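Chromosomal replication initiator protein DnaA (Aquifex aeolicus, PDB 1L8Q) probably initiates and regulates chromosomal replication, its ATP-bound form binding the replication origin to start assembly of the initiation complex once per cell cycle. Local coordinates at residues 28-33 with 55-60; 49-54 with 68-73. One frame throughout, in Å; residues are numbered along the deposited sequence.

Interaction 1: 28-33 with 55-60; sequences EALENL and QAAGNE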
loop_
_atom_site.group_PDB
_atom_site.type_symbol
_atom_site.label_atom_id
_atom_site.label_comp_id
_atom_site.label_asym_id
_atom_site.label_seq_id
_atom_site.Cartn_x
_atom_site.Cartn_y
_atom_site.Cartn_z
ATOM N N GLU A 28 -14.270 -20.446 -4.924
ATOM C CA GLU A 28 -14.963 -21.551 -4.286
ATOM C C GLU A 28 -16.170 -20.995 -3.515
ATOM O O GLU A 28 -17.252 -21.564 -3.545
ATOM C CB GLU A 28 -14.025 -22.273 -3.319
ATOM C CG GLU A 28 -13.314 -23.489 -3.899
ATOM C CD GLU A 28 -11.904 -23.685 -3.334
ATOM O OE1 GLU A 28 -11.074 -24.291 -4.035
ATOM O OE2 GLU A 28 -11.616 -23.244 -2.197
ATOM N N ALA A 29 -15.976 -19.867 -2.840
ATOM C CA ALA A 29 -17.022 -19.289 -2.014
ATOM C C ALA A 29 -18.231 -18.803 -2.826
ATOM O O ALA A 29 -19.371 -18.846 -2.359
ATOM C CB ALA A 29 -16.464 -18.172 -1.172
ATOM N N LEU A 30 -17.976 -18.332 -4.034
ATOM C CA LEU A 30 -19.043 -17.847 -4.876
ATOM C C LEU A 30 -19.955 -18.977 -5.327
ATOM O O LEU A 30 -21.141 -18.763 -5.586
ATOM C CB LEU A 30 -18.472 -17.116 -6.074
ATOM C CG LEU A 30 -18.084 -15.679 -5.757
ATOM C CD1 LEU A 30 -17.274 -15.082 -6.900
ATOM C CD2 LEU A 30 -19.323 -14.854 -5.475
ATOM N N GLU A 31 -19.412 -20.180 -5.398
ATOM C CA GLU A 31 -20.187 -21.327 -5.821
ATOM C C GLU A 31 -20.979 -21.949 -4.685
ATOM O O GLU A 31 -21.844 -22.788 -4.916
ATOM C CB GLU A 31 -19.286 -22.368 -6.486
ATOM C CG GLU A 31 -18.917 -21.998 -7.916
ATOM C CD GLU A 31 -20.076 -21.314 -8.653
ATOM O OE1 GLU A 31 -21.074 -22.003 -9.003
ATOM O OE2 GLU A 31 -19.991 -20.082 -8.875
ATOM N N ASN A 32 -20.670 -21.548 -3.459
ATOM C CA ASN A 32 -21.413 -21.999 -2.303
ATOM C C ASN A 32 -21.556 -20.886 -1.265
ATOM O O ASN A 32 -21.301 -21.082 -0.078
ATOM C CB ASN A 32 -20.786 -23.253 -1.695
ATOM C CG ASN A 32 -21.824 -24.135 -0.980
ATOM O OD1 ASN A 32 -22.581 -23.664 -0.116
ATOM N ND2 ASN A 32 -21.878 -25.415 -1.361
ATOM N N LEU A 33 -21.992 -19.721 -1.730
ATOM C CA LEU A 33 -22.158 -18.543 -0.883
ATOM C C LEU A 33 -22.580 -18.827 0.541
ATOM O O LEU A 33 -23.595 -19.493 0.788
ATOM C CB LEU A 33 -23.138 -17.562 -1.511
ATOM C CG LEU A 33 -22.542 -16.604 -2.534
ATOM C CD1 LEU A 33 -23.565 -15.541 -2.879
ATOM C CD2 LEU A 33 -21.255 -15.972 -1.993
ATOM N N GLN A 55 -14.312 -6.456 -4.834
ATOM C CA GLN A 55 -15.267 -5.890 -5.745
ATOM C C GLN A 55 -15.598 -6.808 -6.912
ATOM O O GLN A 55 -16.705 -6.763 -7.461
ATOM C CB GLN A 55 -14.790 -4.535 -6.235
ATOM C CG GLN A 55 -14.596 -3.550 -5.120
ATOM C CD GLN A 55 -15.396 -2.301 -5.331
ATOM O OE1 GLN A 55 -15.175 -1.299 -4.660
ATOM N NE2 GLN A 55 -16.334 -2.355 -6.255
ATOM N N ALA A 56 -14.646 -7.637 -7.306
ATOM C CA ALA A 56 -14.921 -8.579 -8.374
ATOM C C ALA A 56 -15.916 -9.622 -7.864
ATOM O O ALA A 56 -16.820 -10.021 -8.594
ATOM C CB ALA A 56 -13.662 -9.225 -8.858
ATOM N N ALA A 57 -15.756 -10.054 -6.613
ATOM C CA ALA A 57 -16.702 -10.988 -6.016
ATOM C C ALA A 57 -18.088 -10.359 -5.986
ATOM O O ALA A 57 -19.064 -10.980 -6.376
ATOM C CB ALA A 57 -16.260 -11.379 -4.584
ATOM N N GLY A 58 -18.163 -9.122 -5.514
ATOM C CA GLY A 58 -19.425 -8.433 -5.420
ATOM C C GLY A 58 -20.094 -8.324 -6.771
ATOM O O GLY A 58 -21.280 -8.603 -6.911
ATOM N N ASN A 59 -19.338 -7.927 -7.781
ATOM C CA ASN A 59 -19.921 -7.808 -9.107
ATOM C C ASN A 59 -20.495 -9.129 -9.598
ATOM O O ASN A 59 -21.557 -9.147 -10.223
ATOM C CB ASN A 59 -18.924 -7.236 -10.114
ATOM C CG ASN A 59 -18.648 -5.781 -9.879
ATOM O OD1 ASN A 59 -19.506 -5.052 -9.393
ATOM N ND2 ASN A 59 -17.443 -5.350 -10.192
ATOM N N GLU A 60 -19.798 -10.224 -9.308
ATOM C CA GLU A 60 -20.266 -11.549 -9.676
ATOM C C GLU A 60 -21.566 -11.879 -8.969
ATOM O O GLU A 60 -22.549 -12.270 -9.607
ATOM C CB GLU A 60 -19.235 -12.609 -9.307
ATOM C CG GLU A 60 -18.523 -13.227 -10.481
ATOM C CD GLU A 60 -19.448 -14.034 -11.360
ATOM O OE1 GLU A 60 -19.972 -15.060 -10.885
ATOM O OE2 GLU A 60 -19.651 -13.644 -12.532
#

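Interaction 2: 49-54 with 68-73; sequences GKTHLL and VIYSSA. With MG (magnesium ion), chain B; ADP (adenosine-5'-diphosphate), chain C.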
loop_
_atom_site.group_PDB
_atom_site.type_symbol
_atom_site.label_atom_id
_atom_site.label_comp_id
_atom_site.label_asym_id
_atom_site.label_seq_id
_atom_site.Cartn_x
_atom_site.Cartn_y
_atom_site.Cartn_z
ATOM N N GLY A 49 -4.225 -6.347 -4.585
ATOM C CA GLY A 49 -5.391 -7.020 -5.131
ATOM C C GLY A 49 -6.605 -7.116 -4.217
ATOM O O GLY A 49 -7.666 -7.582 -4.641
ATOM N N LYS A 50 -6.464 -6.675 -2.971
ATOM C CA LYS A 50 -7.559 -6.779 -2.006
ATOM C C LYS A 50 -8.865 -6.131 -2.498
ATOM O O LYS A 50 -9.901 -6.785 -2.570
ATOM C CB LYS A 50 -7.133 -6.216 -0.634
ATOM C CG LYS A 50 -5.866 -6.862 -0.082
ATOM C CD LYS A 50 -5.465 -6.290 1.282
ATOM C CE LYS A 50 -5.419 -4.771 1.260
ATOM N NZ LYS A 50 -4.253 -4.215 0.502
ATOM N N THR A 51 -8.816 -4.858 -2.852
ATOM C CA THR A 51 -10.034 -4.178 -3.240
ATOM C C THR A 51 -10.562 -4.756 -4.548
ATOM O O THR A 51 -11.749 -5.023 -4.705
ATOM C CB THR A 51 -9.795 -2.672 -3.347
ATOM O OG1 THR A 51 -9.460 -2.143 -2.051
ATOM C CG2 THR A 51 -11.096 -1.933 -3.710
ATOM N N HIS A 52 -9.667 -4.980 -5.481
ATOM C CA HIS A 52 -10.050 -5.545 -6.739
ATOM C C HIS A 52 -10.804 -6.865 -6.532
ATOM O O HIS A 52 -11.855 -7.099 -7.133
ATOM C CB HIS A 52 -8.802 -5.778 -7.578
ATOM C CG HIS A 52 -9.087 -6.277 -8.954
ATOM N ND1 HIS A 52 -8.562 -5.684 -10.082
ATOM C CD2 HIS A 52 -9.852 -7.307 -9.389
ATOM C CE1 HIS A 52 -8.980 -6.337 -11.153
ATOM N NE2 HIS A 52 -9.762 -7.327 -10.759
ATOM N N LEU A 53 -10.263 -7.729 -5.684
ATOM C CA LEU A 53 -10.853 -9.036 -5.470
ATOM C C LEU A 53 -12.217 -8.938 -4.763
ATOM O O LEU A 53 -13.171 -9.637 -5.143
ATOM C CB LEU A 53 -9.890 -9.914 -4.685
ATOM C CG LEU A 53 -10.090 -11.420 -4.658
ATOM C CD1 LEU A 53 -10.184 -11.971 -6.059
ATOM C CD2 LEU A 53 -8.917 -12.040 -3.929
ATOM N N LEU A 54 -12.318 -8.083 -3.746
ATOM C CA LEU A 54 -13.596 -7.922 -3.054
ATOM C C LEU A 54 -14.659 -7.456 -4.040
ATOM O O LEU A 54 -15.764 -7.999 -4.099
ATOM C CB LEU A 54 -13.484 -6.913 -1.920
ATOM C CG LEU A 54 -13.292 -7.438 -0.499
ATOM C CD1 LEU A 54 -12.172 -8.440 -0.419
ATOM C CD2 LEU A 54 -13.049 -6.255 0.436
ATOM N N VAL A 68 -25.992 -7.152 -2.536
ATOM C CA VAL A 68 -24.609 -6.953 -2.108
ATOM C C VAL A 68 -24.334 -5.583 -1.539
ATOM O O VAL A 68 -24.865 -4.613 -2.006
ATOM C CB VAL A 68 -23.642 -7.120 -3.308
ATOM C CG1 VAL A 68 -22.193 -6.962 -2.866
ATOM C CG2 VAL A 68 -23.854 -8.444 -4.002
ATOM N N ILE A 69 -23.485 -5.502 -0.532
ATOM C CA ILE A 69 -22.982 -4.203 -0.133
ATOM C C ILE A 69 -21.467 -4.234 -0.016
ATOM O O ILE A 69 -20.883 -5.188 0.500
ATOM C CB ILE A 69 -23.609 -3.682 1.169
ATOM C CG1 ILE A 69 -24.960 -3.045 0.890
ATOM C CG2 ILE A 69 -22.769 -2.567 1.726
ATOM C CD1 ILE A 69 -25.455 -2.152 2.022
ATOM N N TYR A 70 -20.831 -3.197 -0.538
ATOM C CA TYR A 70 -19.414 -3.032 -0.380
ATOM C C TYR A 70 -19.176 -1.759 0.363
ATOM O O TYR A 70 -19.842 -0.774 0.130
ATOM C CB TYR A 70 -18.711 -2.936 -1.716
ATOM C CG TYR A 70 -17.302 -2.371 -1.583
ATOM C CD1 TYR A 70 -16.203 -3.206 -1.378
ATOM C CD2 TYR A 70 -17.079 -1.005 -1.629
ATOM C CE1 TYR A 70 -14.935 -2.698 -1.242
ATOM C CE2 TYR A 70 -15.815 -0.485 -1.485
ATOM C CZ TYR A 70 -14.745 -1.333 -1.293
ATOM O OH TYR A 70 -13.477 -0.791 -1.163
ATOM N N SER A 71 -18.197 -1.763 1.243
ATOM C CA SER A 71 -17.870 -0.547 1.937
ATOM C C SER A 71 -16.537 -0.680 2.656
ATOM O O SER A 71 -16.183 -1.752 3.136
ATOM C CB SER A 71 -18.988 -0.193 2.918
ATOM O OG SER A 71 -18.527 0.772 3.834
ATOM N N SER A 72 -15.782 0.404 2.703
ATOM C CA SER A 72 -14.548 0.395 3.453
ATOM C C SER A 72 -14.934 0.645 4.880
ATOM O O SER A 72 -15.963 1.240 5.152
ATOM C CB SER A 72 -13.560 1.456 2.933
ATOM O OG SER A 72 -13.948 2.788 3.273
ATOM N N ALA A 73 -14.126 0.166 5.799
ATOM C CA ALA A 73 -14.457 0.279 7.207
ATOM C C ALA A 73 -14.614 1.723 7.651
ATOM O O ALA A 73 -15.434 2.018 8.500
ATOM C CB ALA A 73 -13.421 -0.430 8.056
HETATM MG MG MG B . -7.648 -1.618 -1.579
HETATM P PB ADP C . -5.215 -3.020 -2.716
HETATM O O1B ADP C . -6.736 -2.927 -2.521
HETATM O O2B ADP C . -4.596 -4.275 -2.172
HETATM O O3B ADP C . -4.489 -1.762 -2.358
HETATM P PA ADP C . -6.208 -2.894 -5.268
HETATM O O1A ADP C . -7.228 -4.017 -5.245
HETATM O O2A ADP C . -6.802 -1.545 -4.896
HETATM O O3A ADP C . -5.002 -3.190 -4.273
HETATM O "O5'" ADP C . -5.491 -2.849 -6.688
HETATM C "C5'" ADP C . -4.556 -1.830 -6.994
HETATM C "C4'" ADP C . -4.543 -1.724 -8.498
HETATM O "O4'" ADP C . -3.802 -2.822 -9.069
HETATM C "C3'" ADP C . -5.956 -1.855 -9.022
HETATM O "O3'" ADP C . -6.000 -1.049 -10.191
HETATM C "C2'" ADP C . -6.052 -3.320 -9.386
HETATM O "O2'" ADP C . -7.020 -3.655 -10.366
HETATM C "C1'" ADP C . -4.662 -3.640 -9.865
HETATM N N9 ADP C . -4.428 -5.063 -9.584
HETATM C C8 ADP C . -4.126 -5.606 -8.382
HETATM N N7 ADP C . -3.984 -6.961 -8.500
HETATM C C5 ADP C . -4.216 -7.284 -9.777
HETATM C C6 ADP C . -4.235 -8.522 -10.569
HETATM N N6 ADP C . -3.976 -9.714 -10.010
HETATM N N1 ADP C . -4.520 -8.429 -11.874
HETATM C C2 ADP C . -4.777 -7.246 -12.466
HETATM N N3 ADP C . -4.770 -6.079 -11.795
HETATM C C4 ADP C . -4.508 -6.039 -10.485
HETATM O O HOH W 1 -5.961 -0.761 -0.512
HETATM O O HOH W 2 -8.024 -2.575 0.337
HETATM O O HOH W 3 -7.262 -0.270 -2.736
HETATM O O HOH W 4 -8.566 -0.160 -0.381
#

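Interaction 1: 28-33 with 55-60
Leu-30 makes every close approach between helix 20-31 and helix 50-63 in this contact, and it makes them with its two methyl groups. At chi1 -82° CG sits on the backbone-N side, turned from the carbonyl carbon, and carries the forked end across to the neighbouring helix. There the branches divide. CD1 lies 4.0 Å from Glu-60 CB and 4.5 Å from Ala-57 CB, while CD2 comes to 4.0 Å from Ala-57 O. One methyl therefore rests on the side-chain carbons of two residues a helical turn apart, and the other meets the backbone. The short side chain of Ala-57 is consistent with the near approach here, the CA atoms of Leu-30 and Ala-57 being 7.3 Å apart.

Hydrogen bonding runs within each segment and not between the two. Glu-60 N donates to Ala-56 O and Asn-59 N to Gln-55 O, continuing helix 50-63, whereas Asn-32 N reaches Ala-29 O at 3.2 Å.

Charge enters at the margin. CB of Glu-60 takes part in the apolar contact, and beyond it the bend at chi2 (-66°) turns the carboxylate aside to Arg-64, with which OE1 forms a salt bridge. Glu-31 OE2 is paired with the same arginine. The two acids remain apart, Glu-31 OE2 lying 5.4 Å from Glu-60 OE1, and the shared guanidinium probably offsets their mutual repulsion.

Both helices belong to the AAA+ region, and the contact buries a modest 124 Å². Direct cohesion between the segments is thus dispersive and rests on one leucine, whereas an electrostatic tie between them passes through Arg-64.

Interaction 2: 49-54 with 68-73
The phosphate and magnesium site of the AAA+ nucleotide pocket borders this contact, in which Thr-51 and Leu-54 of helix 50-63 meet Tyr-70 of strand 68-72. Thr-51 CG2 lies 3.7 Å from Tyr-70 OH, the two side chains crossing at about a right angle, and Leu-54 CD2 approaches the ring edge near its plane, 4.4 Å from CE1. With OG1 beside the backbone N (chi1 -64°) and CG2 opposite that N, Thr-51 turns its methyl to the tyrosine and its OG1 to the magnesium ion at 1.9 Å. Asp-105 OD2 hydrogen-bonds both Thr-51 OG1 and Tyr-70 OH, joining the two hydroxyls. Gly-49, Lys-50 and Thr-51 belong to the Walker A P-loop, whose backbone amides cradle the ADP phosphates: Thr-51 N donates to O1B, and His-52 N to O1A. Lys-50 bends at chi3 and chi4 to bring NZ within 2.7 Å of ADP O2B. A methionine in place of Lys-50 would probably leave O2B without its charged partner and Gly-44 O without the NZ donor. At the ribose, His-52 ND1 and ADP O2' share a nearly straight hydrogen bond of 2.6 Å (170°), the hydroxyl lying at the imidazole edge.

Helix 50-63 is common to both interactions, its first turn serving interaction 2 and its later turns interaction 1; the contacts lie about 12 Å apart, centre to centre. Along the chain the segments alternate: 28-33, 49-54, 55-60, then 68-73. Interaction 1 joins this helix to helix 20-31, whereas interaction 2 joins it to strand 68-72, an outermost strand of the five-stranded parallel sheet. The contacts also touch directly where Gly-58 O packs 3.9 Å from Val-68 CG2. The helix that presents the nucleotide-binding P-loop is thus packed against another helix and against the sheet, all inside the AAA+ region that binds ATP.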